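Local structure of Lmaj004144AAA protein (Leishmania major, 1Y63) at residues Ser25-Leu34 with Leu161-Arg172; Asp35-Val46 with Ile79-Tyr90. The protein probably acts as a broad-specificity nucleoside monophosphate kinase of the AK6 type that also hydrolyses ATP and helps mature the small ribosomal subunit. All coordinates share one frame; numbering follows the deposited sequence. Where two conformers were deposited one is given.

Contact 1. Residues Ser25-Leu34 with Leu161-Arg172; sequences SMAEMIAAEL and LEQMAATVEEIR. With MN (manganese (II) ion), chain C; ADP (adenosine-5'-diphosphate), chain Q.
Leu161 opens the interface by setting CD1 against CE of Met29, in the conformer given, where the first turn of helix 161-178 meets the P-loop helix of this kinase fold. The axes of 25-33 and 161-172 cross at -52°, and the seam is made by interlocking apolar side chains, a knobs-into-holes pairing. One turn on, Met164 lies against the first turn of the partner helix, at Ser25 and Met26, its SD in the conformer given 3.6 Å from Met26 N. Its CG stands opposite the backbone N (chi1 -169°) and the chain then bends twice, bringing CE back toward CB of Ser25 while CB stays near N6 of the ADP base. Ser25 grips the alpha-phosphate oxygen O1A through both N and OG, the latter at 2.7 Å, so the same packing that joins the helices also borders the nucleotide. Ala165 adds its backbone: water 2 donates to Ala165 O and, weakly, to Glu33 OE1. Thr167 turns CG2 to the CE methyl of Met26 at 3.6 Å, the side chains crossing at about a right angle, while its OG1 accepts from Arg156. Val168 is the central knob, held among Met26, Met29, Ile30 and Glu33. Its branches divide the work: CG2 reaches SD of Met29 at 3.6 Å and CG of Met26, whereas CG1 faces Glu33 OE1. Ile171 continues the apolar seam, CD1 to CD1 with Ile30 and CG2 to CD1 of Leu34, and also touches Met103 and Val105 of strand 103-108. Arg172 closes it. Glu33 O lies at the edge of its guanidinium and Glu33 OE1 remains beyond salt-bridge range, while CD2 of Leu34 sits over the centre of the guanidinium face, 3.3 Å from CZ.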
loop_
_atom_site.group_PDB
_atom_site.type_symbol
_atom_site.label_atom_id
_atom_site.label_comp_id
_atom_site.label_asym_id
_atom_site.label_seq_id
_atom_site.Cartn_x
_atom_site.Cartn_y
_atom_site.Cartn_z
ATOM N N SER A 25 5.539 -7.526 0.276
ATOM C CA SER A 25 6.009 -8.489 1.268
ATOM C C SER A 25 5.147 -8.462 2.532
ATOM O O SER A 25 4.774 -9.502 3.071
ATOM C CB SER A 25 7.467 -8.262 1.605
ATOM O OG SER A 25 8.265 -8.429 0.444
ATOM N N MET A 26 4.870 -7.258 3.019
ATOM C CA MET A 26 4.034 -7.122 4.221
ATOM C C MET A 26 2.608 -7.555 3.962
ATOM O O MET A 26 2.013 -8.250 4.774
ATOM C CB MET A 26 4.055 -5.718 4.784
ATOM C CG MET A 26 3.298 -5.626 6.100
ATOM S SD MET A 26 3.405 -3.997 6.853
ATOM C CE MET A 26 5.104 -4.036 7.413
ATOM N N ALA A 27 2.054 -7.188 2.810
ATOM C CA ALA A 27 0.683 -7.579 2.493
ATOM C C ALA A 27 0.572 -9.113 2.387
ATOM O O ALA A 27 -0.446 -9.699 2.795
ATOM C CB ALA A 27 0.233 -6.932 1.220
ATOM N N GLU A 28 1.597 -9.753 1.819
ATOM C CA GLU A 28 1.566 -11.204 1.740
ATOM C C GLU A 28 1.717 -11.848 3.106
ATOM O O GLU A 28 1.097 -12.876 3.385
ATOM C CB GLU A 28 2.581 -11.733 0.733
ATOM C CG GLU A 28 2.266 -11.278 -0.698
ATOM C CD GLU A 28 1.121 -12.040 -1.367
ATOM O OE1 GLU A 28 0.378 -12.805 -0.709
ATOM O OE2 GLU A 28 0.958 -11.865 -2.590
ATOM N N MET A 29 2.515 -11.254 3.982
ATOM C CA MET A 29 2.552 -11.720 5.372
ATOM C C MET A 29 1.207 -11.628 6.071
ATOM O O MET A 29 0.786 -12.561 6.751
ATOM C CB MET A 29 3.607 -10.973 6.165
ATOM C CG MET A 29 3.740 -11.494 7.567
ATOM S SD MET A 29 4.943 -10.713 8.670
ATOM C CE MET A 29 6.419 -11.641 8.294
ATOM N N ILE A 30 0.519 -10.515 5.878
ATOM C CA ILE A 30 -0.819 -10.354 6.419
ATOM C C ILE A 30 -1.773 -11.409 5.854
ATOM O O ILE A 30 -2.524 -12.058 6.592
ATOM C CB ILE A 30 -1.318 -8.911 6.157
ATOM C CG1 ILE A 30 -0.536 -7.912 7.020
ATOM C CG2 ILE A 30 -2.817 -8.786 6.381
ATOM C CD1 ILE A 30 -0.657 -6.480 6.566
ATOM N N ALA A 31 -1.760 -11.589 4.537
ATOM C CA ALA A 31 -2.650 -12.549 3.913
ATOM C C ALA A 31 -2.360 -13.966 4.391
ATOM O O ALA A 31 -3.298 -14.795 4.501
ATOM C CB ALA A 31 -2.547 -12.468 2.419
ATOM N N ALA A 32 -1.095 -14.256 4.677
ATOM C CA ALA A 32 -0.694 -15.582 5.192
ATOM C C ALA A 32 -0.996 -15.827 6.659
ATOM O O ALA A 32 -1.303 -16.962 7.051
ATOM C CB ALA A 32 0.790 -15.814 4.952
ATOM N N GLU A 33 -0.848 -14.797 7.476
ATOM C CA GLU A 33 -0.865 -14.913 8.933
ATOM C C GLU A 33 -2.149 -14.507 9.591
ATOM O O GLU A 33 -2.500 -15.070 10.614
ATOM C CB GLU A 33 0.193 -14.021 9.548
ATOM C CG GLU A 33 1.578 -14.476 9.365
ATOM C CD GLU A 33 2.499 -13.872 10.418
ATOM O OE1 GLU A 33 2.288 -12.701 10.803
ATOM O OE2 GLU A 33 3.424 -14.573 10.859
ATOM N N LEU A 34 -2.813 -13.491 9.064
ATOM C CA LEU A 34 -4.058 -12.987 9.668
ATOM C C LEU A 34 -5.262 -13.703 9.063
ATOM O O LEU A 34 -5.157 -14.329 8.005
ATOM C CB LEU A 34 -4.154 -11.455 9.538
ATOM C CG LEU A 34 -3.008 -10.610 10.119
ATOM C CD1 LEU A 34 -3.488 -9.161 10.261
ATOM C CD2 LEU A 34 -2.447 -11.085 11.425
ATOM N N LEU A 161 13.205 -7.913 8.866
ATOM C CA LEU A 161 12.115 -8.865 8.968
ATOM C C LEU A 161 11.486 -8.809 10.359
ATOM O O LEU A 161 10.262 -8.936 10.514
ATOM C CB LEU A 161 12.625 -10.277 8.646
ATOM C CG LEU A 161 11.562 -11.369 8.585
ATOM C CD1 LEU A 161 10.440 -11.081 7.561
ATOM C CD2 LEU A 161 12.217 -12.656 8.242
ATOM N N GLU A 162 12.317 -8.579 11.369
ATOM C CA GLU A 162 11.839 -8.382 12.732
ATOM C C GLU A 162 10.889 -7.203 12.800
ATOM O O GLU A 162 9.856 -7.282 13.466
ATOM C CB GLU A 162 13.010 -8.193 13.703
ATOM C CG GLU A 162 12.640 -7.768 15.106
ATOM C CD GLU A 162 13.867 -7.561 15.970
ATOM O OE1 GLU A 162 14.655 -8.515 16.096
ATOM O OE2 GLU A 162 14.037 -6.448 16.514
ATOM N N GLN A 163 11.249 -6.105 12.132
ATOM C CA GLN A 163 10.358 -4.963 12.059
ATOM C C GLN A 163 9.059 -5.300 11.366
ATOM O O GLN A 163 7.993 -4.962 11.859
ATOM C CB GLN A 163 11.034 -3.783 11.407
ATOM C CG GLN A 163 12.026 -3.146 12.349
ATOM C CD GLN A 163 12.783 -2.020 11.708
ATOM O OE1 GLN A 163 12.975 -2.009 10.490
ATOM N NE2 GLN A 163 13.192 -1.041 12.527
ATOM N N MET A 164 9.134 -5.988 10.226
ATOM C CA MET A 164 7.928 -6.383 9.521
ATOM C C MET A 164 6.999 -7.192 10.399
ATOM O O MET A 164 5.812 -6.940 10.435
ATOM C CB MET A 164 8.269 -7.177 8.239
ATOM C CG MET A 164 7.047 -7.380 7.336
ATOM S SD MET A 164 7.408 -7.338 5.559
ATOM C CE MET A 164 8.418 -8.811 5.487
ATOM N N ALA A 165 7.556 -8.186 11.097
ATOM C CA ALA A 165 6.741 -9.057 11.925
ATOM C C ALA A 165 6.085 -8.295 13.065
ATOM O O ALA A 165 4.926 -8.530 13.395
ATOM C CB ALA A 165 7.568 -10.216 12.444
ATOM N N ALA A 166 6.824 -7.368 13.672
ATOM C CA ALA A 166 6.281 -6.558 14.766
ATOM C C ALA A 166 5.170 -5.621 14.298
ATOM O O ALA A 166 4.160 -5.414 14.992
ATOM C CB ALA A 166 7.407 -5.783 15.457
ATOM N N THR A 167 5.337 -5.063 13.100
ATOM C CA THR A 167 4.302 -4.256 12.500
ATOM C C THR A 167 3.047 -5.100 12.256
ATOM O O THR A 167 1.929 -4.669 12.550
ATOM C CB THR A 167 4.806 -3.590 11.209
ATOM O OG1 THR A 167 5.851 -2.656 11.559
ATOM C CG2 THR A 167 3.665 -2.896 10.484
ATOM N N VAL A 168 3.224 -6.312 11.731
ATOM C CA VAL A 168 2.069 -7.170 11.514
ATOM C C VAL A 168 1.358 -7.504 12.824
ATOM O O VAL A 168 0.147 -7.556 12.850
ATOM C CB VAL A 168 2.420 -8.389 10.641
ATOM C CG1 VAL A 168 1.275 -9.375 10.608
ATOM C CG2 VAL A 168 2.774 -7.920 9.225
ATOM N N GLU A 169 2.096 -7.653 13.925
ATOM C CA GLU A 169 1.520 -7.895 15.231
ATOM C C GLU A 169 0.705 -6.672 15.689
ATOM O O GLU A 169 -0.413 -6.805 16.193
ATOM C CB GLU A 169 2.621 -8.226 16.245
ATOM C CG GLU A 169 3.381 -9.514 16.006
ATOM C CD GLU A 169 3.765 -10.223 17.302
ATOM O OE1 GLU A 169 4.146 -9.540 18.277
ATOM O OE2 GLU A 169 3.694 -11.469 17.343
ATOM N N GLU A 170 1.252 -5.480 15.487
ATOM C CA GLU A 170 0.514 -4.255 15.804
ATOM C C GLU A 170 -0.762 -4.180 14.964
ATOM O O GLU A 170 -1.819 -3.813 15.459
ATOM C CB GLU A 170 1.386 -3.006 15.596
ATOM C CG GLU A 170 0.682 -1.691 15.921
ATOM C CD GLU A 170 0.567 -1.419 17.409
ATOM O OE1 GLU A 170 1.325 -2.034 18.182
ATOM O OE2 GLU A 170 -0.268 -0.577 17.795
ATOM N N ILE A 171 -0.679 -4.517 13.683
ATOM C CA ILE A 171 -1.863 -4.534 12.817
ATOM C C ILE A 171 -2.905 -5.527 13.341
ATOM O O ILE A 171 -4.090 -5.205 13.430
ATOM C CB ILE A 171 -1.456 -4.861 11.355
ATOM C CG1 ILE A 171 -0.671 -3.686 10.767
ATOM C CG2 ILE A 171 -2.671 -5.166 10.502
ATOM C CD1 ILE A 171 0.018 -3.973 9.434
ATOM N N ARG A 172 -2.455 -6.731 13.689
ATOM C CA ARG A 172 -3.333 -7.762 14.232
ATOM C C ARG A 172 -4.082 -7.244 15.456
ATOM O O ARG A 172 -5.291 -7.449 15.596
ATOM C CB ARG A 172 -2.529 -9.024 14.603
ATOM C CG ARG A 172 -3.404 -10.196 15.028
ATOM C CD ARG A 172 -2.626 -11.293 15.735
ATOM N NE ARG A 172 -1.590 -11.934 14.920
ATOM C CZ ARG A 172 -1.775 -12.964 14.088
ATOM N NH1 ARG A 172 -2.980 -13.492 13.886
ATOM N NH2 ARG A 172 -0.735 -13.462 13.426
HETATM MN MN MN C . -0.978 -11.687 -3.568
HETATM P PB ADP Q . 7.370 -3.012 -2.581
HETATM O O1B ADP Q . 7.995 -2.431 -3.834
HETATM O O2B ADP Q . 7.110 -1.919 -1.566
HETATM O O3B ADP Q . 6.167 -3.915 -2.843
HETATM P PA ADP Q . 8.634 -5.510 -1.807
HETATM O O1A ADP Q . 7.653 -6.130 -0.835
HETATM O O2A ADP Q . 8.582 -6.034 -3.242
HETATM O O3A ADP Q . 8.506 -3.926 -1.831
HETATM O "O5'" ADP Q . 10.127 -5.669 -1.244
HETATM C "C5'" ADP Q . 11.196 -5.856 -2.161
HETATM C "C4'" ADP Q . 12.180 -6.765 -1.466
HETATM O "O4'" ADP Q . 12.610 -6.160 -0.250
HETATM C "C3'" ADP Q . 11.598 -8.103 -1.046
HETATM O "O3'" ADP Q . 11.558 -9.060 -2.101
HETATM C "C2'" ADP Q . 12.534 -8.498 0.062
HETATM O "O2'" ADP Q . 13.778 -8.941 -0.471
HETATM C "C1'" ADP Q . 12.826 -7.178 0.724
HETATM N N9 ADP Q . 12.017 -6.815 1.901
HETATM C C8 ADP Q . 10.753 -6.281 1.967
HETATM N N7 ADP Q . 10.403 -6.022 3.247
HETATM C C5 ADP Q . 11.484 -6.381 4.022
HETATM C C6 ADP Q . 11.759 -6.351 5.449
HETATM N N6 ADP Q . 10.842 -5.871 6.312
HETATM N N1 ADP Q . 12.971 -6.801 5.839
HETATM C C2 ADP Q . 13.881 -7.262 4.940
HETATM N N3 ADP Q . 13.724 -7.328 3.605
HETATM C C4 ADP Q . 12.525 -6.897 3.121
HETATM O O HOH W 1 -1.812 -12.888 -2.153
HETATM O O HOH W 2 3.897 -10.960 13.140
HETATM O O HOH W 3 -0.202 -10.755 -5.394
HETATM O O HOH W 4 -0.938 -13.586 -4.730
HETATM O O HOH W 5 -3.017 -11.304 -4.511
#

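Contact 2. Residues Asp35-Val46 with Ile79-Tyr90. With MN (manganese (II) ion), chain C.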
loop_
_atom_site.group_PDB
_atom_site.type_symbol
_atom_site.label_atom_id
_atom_site.label_comp_id
_atom_site.label_asym_id
_atom_site.label_seq_id
_atom_site.Cartn_x
_atom_site.Cartn_y
_atom_site.Cartn_z
ATOM N N ASP A 35 -6.393 -13.660 9.759
ATOM C CA ASP A 35 -7.563 -14.434 9.360
ATOM C C ASP A 35 -8.385 -13.699 8.325
ATOM O O ASP A 35 -8.835 -12.576 8.575
ATOM C CB ASP A 35 -8.476 -14.716 10.555
ATOM C CG ASP A 35 -9.795 -15.353 10.146
ATOM O OD1 ASP A 35 -9.770 -16.436 9.521
ATOM O OD2 ASP A 35 -10.860 -14.777 10.452
ATOM N N GLY A 36 -8.589 -14.358 7.184
ATOM C CA GLY A 36 -9.550 -13.910 6.192
ATOM C C GLY A 36 -9.174 -12.715 5.352
ATOM O O GLY A 36 -10.072 -12.026 4.891
ATOM N N PHE A 37 -7.877 -12.464 5.141
ATOM C CA PHE A 37 -7.431 -11.345 4.306
ATOM C C PHE A 37 -7.059 -11.775 2.895
ATOM O O PHE A 37 -6.302 -12.745 2.708
ATOM C CB PHE A 37 -6.240 -10.625 4.941
ATOM C CG PHE A 37 -6.624 -9.618 5.956
ATOM C CD1 PHE A 37 -6.845 -10.004 7.270
ATOM C CD2 PHE A 37 -6.809 -8.278 5.609
ATOM C CE1 PHE A 37 -7.216 -9.078 8.212
ATOM C CE2 PHE A 37 -7.181 -7.356 6.548
ATOM C CZ PHE A 37 -7.399 -7.755 7.852
ATOM N N GLN A 38 -7.591 -11.039 1.924
ATOM C CA GLN A 38 -7.271 -11.163 0.505
ATOM C C GLN A 38 -6.407 -9.971 0.129
ATOM O O GLN A 38 -6.773 -8.823 0.417
ATOM C CB GLN A 38 -8.550 -11.116 -0.354
ATOM C CG GLN A 38 -8.305 -11.051 -1.880
ATOM C CD GLN A 38 -9.565 -10.667 -2.686
ATOM O OE1 GLN A 38 -10.669 -10.666 -2.160
ATOM N NE2 GLN A 38 -9.380 -10.312 -3.957
ATOM N N HIS A 39 -5.305 -10.253 -0.556
ATOM C CA HIS A 39 -4.358 -9.259 -1.013
ATOM C C HIS A 39 -4.730 -8.773 -2.399
ATOM O O HIS A 39 -4.939 -9.576 -3.315
ATOM C CB HIS A 39 -2.963 -9.890 -1.057
ATOM C CG HIS A 39 -1.906 -9.069 -1.734
ATOM N ND1 HIS A 39 -0.944 -9.633 -2.554
ATOM C CD2 HIS A 39 -1.593 -7.756 -1.642
ATOM C CE1 HIS A 39 -0.105 -8.694 -2.957
ATOM N NE2 HIS A 39 -0.478 -7.546 -2.425
ATOM N N LEU A 40 -4.825 -7.463 -2.545
ATOM C CA LEU A 40 -5.039 -6.823 -3.863
ATOM C C LEU A 40 -3.766 -6.056 -4.179
ATOM O O LEU A 40 -3.436 -5.073 -3.507
ATOM C CB LEU A 40 -6.196 -5.837 -3.861
ATOM C CG LEU A 40 -7.638 -6.291 -3.747
ATOM C CD1 LEU A 40 -8.015 -6.683 -2.332
ATOM C CD2 LEU A 40 -8.513 -5.138 -4.214
ATOM N N GLU A 41 -3.004 -6.555 -5.143
ATOM C CA GLU A 41 -1.779 -5.909 -5.587
ATOM C C GLU A 41 -2.164 -4.941 -6.698
ATOM O O GLU A 41 -2.266 -5.311 -7.848
ATOM C CB GLU A 41 -0.749 -6.983 -6.042
ATOM C CG GLU A 41 0.671 -6.493 -6.262
ATOM C CD GLU A 41 1.734 -7.608 -6.323
ATOM O OE1 GLU A 41 1.484 -8.784 -5.931
ATOM O OE2 GLU A 41 2.836 -7.315 -6.810
ATOM N N VAL A 42 -2.381 -3.681 -6.338
ATOM C CA VAL A 42 -2.966 -2.726 -7.276
ATOM C C VAL A 42 -2.113 -2.485 -8.521
ATOM O O VAL A 42 -2.655 -2.297 -9.625
ATOM C CB VAL A 42 -3.285 -1.412 -6.522
ATOM C CG1 VAL A 42 -3.812 -0.347 -7.470
ATOM C CG2 VAL A 42 -4.279 -1.713 -5.432
ATOM N N GLY A 43 -0.789 -2.503 -8.377
ATOM C CA GLY A 43 0.072 -2.359 -9.553
ATOM C C GLY A 43 -0.191 -3.423 -10.630
ATOM O O GLY A 43 -0.116 -3.148 -11.840
ATOM N N LYS A 44 -0.489 -4.646 -10.201
ATOM C CA LYS A 44 -0.850 -5.722 -11.125
ATOM C C LYS A 44 -2.191 -5.427 -11.788
ATOM O O LYS A 44 -2.349 -5.619 -12.987
ATOM C CB LYS A 44 -0.853 -7.072 -10.413
ATOM C CG LYS A 44 0.556 -7.561 -10.069
ATOM C CD LYS A 44 0.550 -9.017 -9.614
ATOM C CE LYS A 44 1.969 -9.567 -9.504
ATOM N NZ LYS A 44 1.961 -11.051 -9.374
ATOM N N LEU A 45 -3.148 -4.882 -11.034
ATOM C CA LEU A 45 -4.433 -4.518 -11.643
ATOM C C LEU A 45 -4.242 -3.457 -12.703
ATOM O O LEU A 45 -4.839 -3.513 -13.780
ATOM C CB LEU A 45 -5.418 -4.000 -10.594
ATOM C CG LEU A 45 -5.765 -5.009 -9.511
ATOM C CD1 LEU A 45 -6.676 -4.362 -8.484
ATOM C CD2 LEU A 45 -6.413 -6.248 -10.089
ATOM N N VAL A 46 -3.412 -2.471 -12.391
ATOM C CA VAL A 46 -3.147 -1.369 -13.325
ATOM C C VAL A 46 -2.543 -1.903 -14.634
ATOM O O VAL A 46 -2.958 -1.509 -15.728
ATOM C CB VAL A 46 -2.265 -0.284 -12.643
ATOM C CG1 VAL A 46 -1.771 0.754 -13.638
ATOM C CG2 VAL A 46 -3.030 0.377 -11.524
ATOM N N ILE A 79 -14.961 -5.312 -5.033
ATOM C CA ILE A 79 -14.093 -6.105 -4.163
ATOM C C ILE A 79 -14.063 -5.469 -2.771
ATOM O O ILE A 79 -14.200 -6.131 -1.747
ATOM C CB ILE A 79 -12.687 -6.214 -4.717
ATOM C CG1 ILE A 79 -12.714 -6.785 -6.145
ATOM C CG2 ILE A 79 -11.850 -7.108 -3.839
ATOM C CD1 ILE A 79 -11.449 -6.477 -6.949
ATOM N N MET A 80 -13.905 -4.156 -2.738
ATOM C CA MET A 80 -13.663 -3.477 -1.474
ATOM C C MET A 80 -14.848 -3.506 -0.531
ATOM O O MET A 80 -14.671 -3.436 0.672
ATOM C CB MET A 80 -13.204 -2.041 -1.725
ATOM C CG MET A 80 -11.880 -1.990 -2.469
ATOM S SD MET A 80 -10.515 -2.877 -1.634
ATOM C CE MET A 80 -10.427 -1.980 -0.091
ATOM N N VAL A 81 -16.060 -3.629 -1.077
ATOM C CA VAL A 81 -17.274 -3.659 -0.253
ATOM C C VAL A 81 -17.784 -5.082 -0.031
ATOM O O VAL A 81 -18.810 -5.278 0.641
ATOM C CB VAL A 81 -18.407 -2.782 -0.846
ATOM C CG1 VAL A 81 -17.938 -1.351 -0.935
ATOM C CG2 VAL A 81 -18.854 -3.306 -2.202
ATOM N N SER A 82 -17.084 -6.056 -0.595
ATOM C CA SER A 82 -17.465 -7.469 -0.492
ATOM C C SER A 82 -17.159 -8.069 0.883
ATOM O O SER A 82 -16.388 -7.518 1.654
ATOM C CB SER A 82 -16.775 -8.287 -1.591
ATOM O OG SER A 82 -15.391 -8.464 -1.359
ATOM N N ARG A 83 -17.768 -9.223 1.187
ATOM C CA ARG A 83 -17.520 -9.882 2.471
ATOM C C ARG A 83 -16.055 -10.317 2.544
ATOM O O ARG A 83 -15.439 -10.592 1.524
ATOM C CB ARG A 83 -18.462 -11.082 2.679
ATOM C CG ARG A 83 -18.365 -12.170 1.613
ATOM C CD ARG A 83 -19.261 -13.391 1.931
ATOM N NE ARG A 83 -20.645 -13.055 2.289
ATOM C CZ ARG A 83 -21.597 -13.956 2.538
ATOM N NH1 ARG A 83 -21.338 -15.259 2.458
ATOM N NH2 ARG A 83 -22.824 -13.559 2.861
ATOM N N GLY A 84 -15.503 -10.336 3.752
ATOM C CA GLY A 84 -14.124 -10.753 3.994
ATOM C C GLY A 84 -13.282 -9.506 4.185
ATOM O O GLY A 84 -13.783 -8.392 4.016
ATOM N N ASN A 85 -12.014 -9.706 4.523
ATOM C CA ASN A 85 -11.084 -8.621 4.779
ATOM C C ASN A 85 -10.122 -8.496 3.620
ATOM O O ASN A 85 -9.866 -9.461 2.895
ATOM C CB ASN A 85 -10.341 -8.879 6.093
ATOM C CG ASN A 85 -11.278 -9.220 7.237
ATOM O OD1 ASN A 85 -12.321 -8.588 7.416
ATOM N ND2 ASN A 85 -10.918 -10.254 8.018
ATOM N N HIS A 86 -9.677 -7.273 3.368
ATOM C CA HIS A 86 -8.833 -7.006 2.216
ATOM C C HIS A 86 -7.625 -6.203 2.624
ATOM O O HIS A 86 -7.740 -5.256 3.416
ATOM C CB HIS A 86 -9.623 -6.272 1.112
ATOM C CG HIS A 86 -10.920 -6.953 0.778
ATOM N ND1 HIS A 86 -12.116 -6.605 1.363
ATOM C CD2 HIS A 86 -11.195 -7.986 -0.054
ATOM C CE1 HIS A 86 -13.073 -7.421 0.931
ATOM N NE2 HIS A 86 -12.544 -8.260 0.056
ATOM N N VAL A 87 -6.473 -6.581 2.081
ATOM C CA VAL A 87 -5.237 -5.814 2.277
ATOM C C VAL A 87 -4.790 -5.323 0.911
ATOM O O VAL A 87 -4.440 -6.109 0.017
ATOM C CB VAL A 87 -4.133 -6.596 3.061
ATOM C CG1 VAL A 87 -3.790 -7.960 2.428
ATOM C CG2 VAL A 87 -2.883 -5.729 3.230
ATOM N N VAL A 88 -4.881 -4.025 0.734
ATOM C CA VAL A 88 -4.586 -3.401 -0.549
ATOM C C VAL A 88 -3.153 -2.875 -0.482
ATOM O O VAL A 88 -2.719 -2.354 0.557
ATOM C CB VAL A 88 -5.541 -2.243 -0.823
ATOM C CG1 VAL A 88 -5.185 -1.540 -2.115
ATOM C CG2 VAL A 88 -6.961 -2.771 -0.912
ATOM N N ASP A 89 -2.446 -3.019 -1.596
ATOM C CA ASP A 89 -1.012 -2.777 -1.674
ATOM C C ASP A 89 -0.766 -1.836 -2.845
ATOM O O ASP A 89 -1.012 -2.222 -3.980
ATOM C CB ASP A 89 -0.397 -4.178 -1.865
ATOM C CG ASP A 89 0.942 -4.192 -2.483
ATOM O OD1 ASP A 89 1.614 -3.170 -2.581
ATOM O OD2 ASP A 89 1.362 -5.335 -2.807
ATOM N N TYR A 90 -0.354 -0.590 -2.575
ATOM C CA TYR A 90 -0.097 0.395 -3.667
ATOM C C TYR A 90 0.789 1.519 -3.204
ATOM O O TYR A 90 0.692 1.928 -2.052
ATOM C CB TYR A 90 -1.417 0.988 -4.220
ATOM C CG TYR A 90 -1.323 1.617 -5.608
ATOM C CD1 TYR A 90 -0.637 0.991 -6.643
ATOM C CD2 TYR A 90 -2.020 2.790 -5.908
ATOM C CE1 TYR A 90 -0.600 1.551 -7.924
ATOM C CE2 TYR A 90 -2.006 3.332 -7.188
ATOM C CZ TYR A 90 -1.301 2.708 -8.179
ATOM O OH TYR A 90 -1.276 3.264 -9.449
HETATM MN MN MN C . -0.978 -11.687 -3.568
HETATM O O HOH W 5 -3.017 -11.304 -4.511
HETATM O O HOH W 3 -0.202 -10.755 -5.394
HETATM O O HOH W 6 0.770 -3.051 -6.055
HETATM O O HOH W 4 -0.938 -13.586 -4.730
HETATM O O HOH W 1 -1.812 -12.888 -2.153
#
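His39 and Asp89 meet across neighbouring parallel strands, 37-41 and 85-89, at the edge of the central sheet of this P-loop fold. Followed outward, the His39 side chain shows how one residue can serve two sites. Its CB passes 4.1 Å from CG1 of Val87. A chi1 of 170° swings the ring away from the His39 N and toward strand 85-89, with Val87 O in plane at its CD2 edge. On one flank ND1 binds manganese at 2.3 Å; Glu28 and four waters complete the shell, and two of those waters are also held by the strand, water 5 by His39 O and water 3 by Glu41 OE1. CE1 lies between the metal and the carboxylate. On the other flank NE2 donates to Asp89 OD2 at 2.9 Å, with an N-H...O angle of 161°. Ring and carboxylate are nearly coplanar, and OD2 offers its anti lone pair.

Backbone bonds hold the two strands in register, among them Val87 N to Gln38 O at 2.8 Å and Leu40 N to Val87 O. Toward the start of the strands, CB of Asn85 stands over the centre of the Phe37 ring in a CH-pi contact, while its ND2 donates to Asp35 O. On the face shared by Gln38, Leu40 and His86, CD2 of Leu40 meets Ile79 CG2 tip to tip at 3.9 Å and CD1 lies on His86 CB. Beyond the strand end, CG1 of Val42 covers a face of the Tyr90 ring in a second CH-pi contact.

Asp89 OD2 also receives a hydrogen bond from Thr24 of the P-loop. With NE2 spent as a donor, the imidazole presents the ND1 lone pair to the metal, and one carboxylate oxygen thus bridges histidine and nucleotide-binding loop, probably tying their positions together.

In the fold
From the N terminus, the chain runs through strand 12-16 and the P-loop into helix 23-33, the first half of contact 1. It turns directly into strand 37-41, opening contact 2, which closes its shorter loop when strand 85-89 arrives after helix 66-80. Only much later does helix 161-178 return to close contact 1, so the loop of contact 2 lies wholly within the larger one. Contact 2 joins the edge strand to its neighbour in the five-stranded parallel sheet; contact 1 pairs the first helix with the last on one side of that sheet. They touch where CB of Ala27, on helix 23-33, packs against the His39 ring.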